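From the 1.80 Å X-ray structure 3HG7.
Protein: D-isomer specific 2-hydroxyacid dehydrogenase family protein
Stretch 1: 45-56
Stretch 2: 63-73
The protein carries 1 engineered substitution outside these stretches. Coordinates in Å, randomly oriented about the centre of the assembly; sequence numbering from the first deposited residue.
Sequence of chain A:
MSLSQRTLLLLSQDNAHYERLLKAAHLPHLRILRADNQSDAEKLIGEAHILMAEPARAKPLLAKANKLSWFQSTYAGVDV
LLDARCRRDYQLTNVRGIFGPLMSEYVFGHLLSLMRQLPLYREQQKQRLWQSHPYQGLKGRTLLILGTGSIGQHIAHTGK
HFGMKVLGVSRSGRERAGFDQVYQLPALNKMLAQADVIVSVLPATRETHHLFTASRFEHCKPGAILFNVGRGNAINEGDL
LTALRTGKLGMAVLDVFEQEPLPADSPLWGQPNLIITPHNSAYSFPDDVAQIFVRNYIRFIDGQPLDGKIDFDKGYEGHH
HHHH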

# COMPACT_ATOMS: atom_id res chain seq x y z
N ILE A 45 26.42 -0.00 11.65
CA ILE A 45 25.20 0.70 12.06
C ILE A 45 25.42 1.57 13.29
O ILE A 45 24.79 2.64 13.43
CB ILE A 45 24.01 -0.24 12.27
CG1 ILE A 45 22.76 0.60 12.57
CG2 ILE A 45 24.32 -1.28 13.37
CD1 ILE A 45 21.53 0.14 11.99
N GLY A 46 26.33 1.13 14.17
CA GLY A 46 26.64 1.93 15.36
C GLY A 46 27.21 3.30 15.02
O GLY A 46 27.17 4.20 15.86
N GLU A 47 27.74 3.43 13.80
CA GLU A 47 28.28 4.69 13.33
C GLU A 47 27.29 5.65 12.63
O GLU A 47 27.65 6.79 12.35
CB GLU A 47 29.46 4.45 12.42
CG GLU A 47 30.64 3.91 13.21
CD GLU A 47 31.79 3.53 12.32
OE1 GLU A 47 32.11 2.31 12.26
OE2 GLU A 47 32.34 4.43 11.66
N ALA A 48 26.07 5.18 12.39
CA ALA A 48 25.11 5.94 11.56
C ALA A 48 24.29 6.90 12.40
O ALA A 48 23.58 6.49 13.33
CB ALA A 48 24.19 4.98 10.84
N HIS A 49 24.40 8.18 12.07
CA HIS A 49 23.42 9.15 12.56
C HIS A 49 22.09 9.09 11.82
O HIS A 49 21.06 9.37 12.41
CB HIS A 49 23.99 10.56 12.49
CG HIS A 49 25.35 10.66 13.09
ND1 HIS A 49 26.49 10.53 12.33
CD2 HIS A 49 25.76 10.81 14.37
CE1 HIS A 49 27.55 10.64 13.11
NE2 HIS A 49 27.14 10.79 14.36
N ILE A 50 22.13 8.73 10.54
CA ILE A 50 20.92 8.69 9.71
C ILE A 50 20.88 7.32 9.10
O ILE A 50 21.91 6.81 8.70
CB ILE A 50 20.97 9.76 8.57
CG1 ILE A 50 21.18 11.16 9.20
CG2 ILE A 50 19.62 9.77 7.79
CD1 ILE A 50 21.25 12.26 8.18
N LEU A 51 19.69 6.74 8.99
CA LEU A 51 19.57 5.44 8.32
C LEU A 51 18.46 5.52 7.25
O LEU A 51 17.39 6.10 7.49
CB LEU A 51 19.19 4.39 9.37
CG LEU A 51 19.03 2.95 8.87
CD1 LEU A 51 20.39 2.37 8.49
CD2 LEU A 51 18.36 2.11 9.96
N MET A 52 18.72 4.96 6.06
CA MET A 52 17.61 4.77 5.09
C MET A 52 17.57 3.28 4.75
O MET A 52 18.58 2.73 4.31
CB MET A 52 17.82 5.58 3.83
CG MET A 52 16.67 5.36 2.78
SD MET A 52 16.04 6.78 1.81
CE MET A 52 17.55 7.15 0.96
N ALA A 53 16.42 2.64 4.99
CA ALA A 53 16.35 1.16 4.98
C ALA A 53 14.93 0.70 4.88
O ALA A 53 13.99 1.46 5.12
CB ALA A 53 16.93 0.60 6.28
N GLU A 54 14.76 -0.58 4.51
CA GLU A 54 13.46 -1.21 4.68
C GLU A 54 13.39 -1.55 6.15
O GLU A 54 14.40 -1.96 6.74
CB GLU A 54 13.35 -2.48 3.81
CG GLU A 54 12.99 -2.18 2.38
CD GLU A 54 14.21 -1.84 1.55
OE1 GLU A 54 15.05 -2.74 1.34
OE2 GLU A 54 14.30 -0.70 1.03
N PRO A 55 12.21 -1.34 6.78
CA PRO A 55 12.04 -1.69 8.20
C PRO A 55 12.52 -3.08 8.58
O PRO A 55 13.24 -3.21 9.58
CB PRO A 55 10.53 -1.60 8.39
CG PRO A 55 10.17 -0.47 7.48
CD PRO A 55 11.00 -0.71 6.24
N ALA A 56 12.15 -4.12 7.81
CA ALA A 56 12.60 -5.49 8.15
C ALA A 56 14.12 -5.64 8.13
O ALA A 56 14.66 -6.47 8.82
CB ALA A 56 11.95 -6.51 7.25
N ALA A 63 19.07 -2.30 17.84
CA ALA A 63 19.66 -2.18 19.20
C ALA A 63 21.10 -1.71 19.17
O ALA A 63 21.58 -1.16 20.16
CB ALA A 63 19.56 -3.48 19.99
N LYS A 64 21.80 -1.90 18.05
CA LYS A 64 23.20 -1.42 17.87
C LYS A 64 23.33 0.02 17.35
O LYS A 64 24.45 0.59 17.35
CB LYS A 64 23.96 -2.34 16.90
CG LYS A 64 24.15 -3.75 17.46
CD LYS A 64 25.10 -4.56 16.62
CE LYS A 64 25.40 -5.91 17.29
NZ LYS A 64 26.26 -6.80 16.43
N ALA A 65 22.20 0.60 16.96
CA ALA A 65 22.15 1.91 16.31
C ALA A 65 22.19 3.04 17.36
O ALA A 65 21.27 3.86 17.46
CB ALA A 65 20.90 2.04 15.36
N ASN A 66 23.29 3.07 18.12
CA ASN A 66 23.37 3.96 19.28
C ASN A 66 23.77 5.42 19.00
O ASN A 66 23.85 6.24 19.93
CB ASN A 66 24.22 3.32 20.36
CG ASN A 66 23.57 2.07 20.92
OD1 ASN A 66 22.42 2.11 21.38
ND2 ASN A 66 24.28 0.96 20.89
N LYS A 67 23.98 5.73 17.72
CA LYS A 67 24.14 7.12 17.29
C LYS A 67 22.96 7.59 16.45
O LYS A 67 22.94 8.71 15.93
CB LYS A 67 25.42 7.25 16.48
CG LYS A 67 26.69 7.24 17.34
CD LYS A 67 27.86 7.43 16.42
CE LYS A 67 29.21 7.60 17.12
NZ LYS A 67 30.06 8.23 16.05
N LEU A 68 21.97 6.72 16.31
CA LEU A 68 20.88 7.00 15.37
C LEU A 68 19.93 8.10 15.87
O LEU A 68 19.42 8.01 16.99
CB LEU A 68 20.08 5.73 15.08
CG LEU A 68 18.90 5.89 14.10
CD1 LEU A 68 19.41 6.26 12.70
CD2 LEU A 68 18.09 4.63 14.02
N SER A 69 19.74 9.11 15.02
CA SER A 69 18.89 10.28 15.23
C SER A 69 17.64 10.27 14.36
O SER A 69 16.55 10.72 14.78
CB SER A 69 19.70 11.53 14.88
OG SER A 69 20.66 11.73 15.91
N TRP A 70 17.83 9.83 13.11
CA TRP A 70 16.74 9.82 12.11
C TRP A 70 16.84 8.61 11.14
O TRP A 70 17.87 8.36 10.51
CB TRP A 70 16.68 11.14 11.36
CG TRP A 70 15.78 11.13 10.18
CD1 TRP A 70 14.52 10.59 10.08
CD2 TRP A 70 16.09 11.66 8.89
NE1 TRP A 70 14.04 10.76 8.82
CE2 TRP A 70 14.99 11.40 8.06
CE3 TRP A 70 17.21 12.30 8.35
CZ2 TRP A 70 14.97 11.76 6.70
CZ3 TRP A 70 17.19 12.67 7.01
CH2 TRP A 70 16.06 12.41 6.20
N PHE A 71 15.74 7.88 11.07
CA PHE A 71 15.60 6.70 10.18
C PHE A 71 14.49 7.03 9.19
O PHE A 71 13.33 7.24 9.58
CB PHE A 71 15.20 5.51 11.05
CG PHE A 71 14.98 4.20 10.32
CD1 PHE A 71 15.04 4.11 8.94
CD2 PHE A 71 14.62 3.09 11.06
CE1 PHE A 71 14.77 2.86 8.28
CE2 PHE A 71 14.36 1.86 10.42
CZ PHE A 71 14.43 1.78 9.03
N GLN A 72 14.86 7.14 7.93
CA GLN A 72 13.90 7.25 6.84
C GLN A 72 13.63 5.84 6.31
O GLN A 72 14.53 5.21 5.70
CB GLN A 72 14.47 8.09 5.70
CG GLN A 72 13.55 8.16 4.45
CD GLN A 72 12.26 8.89 4.72
OE1 GLN A 72 12.26 10.07 5.13
NE2 GLN A 72 11.13 8.20 4.50
N SER A 73 12.42 5.35 6.56
CA SER A 73 11.94 4.08 5.96
C SER A 73 11.68 4.26 4.46
O SER A 73 11.24 5.31 4.02
CB SER A 73 10.66 3.58 6.65
OG SER A 73 10.09 2.48 5.92
O HOH W 1 23.70 4.34 15.04
O HOH W 2 30.00 7.98 13.07
O HOH W 3 29.46 10.96 16.01

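The two stretches are joined as neighbouring strands of a parallel β-sheet, extended at their N-terminal ends by a water-bridged contact between loops and backed on one face by a small apolar cluster. The strand axes of 50-53 and 70-73 approach to 4.6 Å with an angle of 15° between their directions, and the pairing runs in register from Ile50 with Trp70 to Ala53 with Ser73. Together the stretches bury 912 Å², both sides summed.

The ladder is built from backbone atoms. His49 O accepts from Ser69 N at 2.9 Å and, weakly, from Trp70 N at 3.3 Å, so one carbonyl opens the pairing. Leu51 then uses both its polar backbone atoms: Leu51 N donates to Trp70 O at 2.9 Å, and Leu51 O accepts from Gln72 N at 2.8 Å. Ala53 N continues the series to Gln72 O at 3.3 Å, with an N-H...acceptor angle of 151°. Between these bonds the CA-H groups also point at carbonyls, as in Ile50 CA to Trp70 O and Met52 CA to Gln72 O, both 3.2 Å.

Alternation of the strands sorts the side chains. Leu51, Ala53, Phe71 and Ser73 share one face. There Leu51 CD2 lies 3.8 Å from the centroid of the Phe71 ring (CG, CD1, CD2, CE1, CE2, CZ), only 1° off the ring normal, which makes a CH-π contact over the ring face. The small Ala53 reaches the same ring, with Ala53 CB 3.7 Å from Phe71 CE1, while Ala53 O lies near the ring plane at its edge, 3.5 Å from Phe71 CE1. Leu68, with chi1 t and chi2 p, points sideways, but its end comes nearer stretch 1, placing Leu68 CD1 3.8 Å from Leu51 CB. At the far end, Ser73 OG packs 3.3 Å from Pro55 CD, where the next helix begins.

Ile50, Met52, Trp70 and Gln72 occupy the other face. Ile50 CG2 meets Trp70 CE3 at 3.5 Å, a close apolar contact between two buried side chains. Gln72 leads its end away from stretch 1, and Gln72 NE2 donates to Ser73 O at 2.9 Å, satisfying a polar group in a buried position.

Before the strands, Ile45 points toward stretch 2 and packs Ile45 CG1 against Ala65 CB at 3.6 Å. Gly46 CA comes within 3.2 Å of Lys64 O in a CA-H...O contact. Ala65 to Leu68 forms a type I turn, and water 1 ties it to stretch 1, donating to Ile45 O (2.6 Å) and Ala48 O (2.7 Å) and accepting from Lys67 N (3.0 Å).

Lys67 covers this end with an extended chain, chi2 to chi4 all t. Its methylenes pass Gly46 O, 3.4 Å from Lys67 CD, and although Lys67 is exposed, its amine is linked to stretch 1 through two waters: Lys67 NZ donates to water 2 at 3.0 Å, which donates to Glu47 O at 2.7 Å, and to water 3 at 2.8 Å, itself 2.9 Å from His49 NE2.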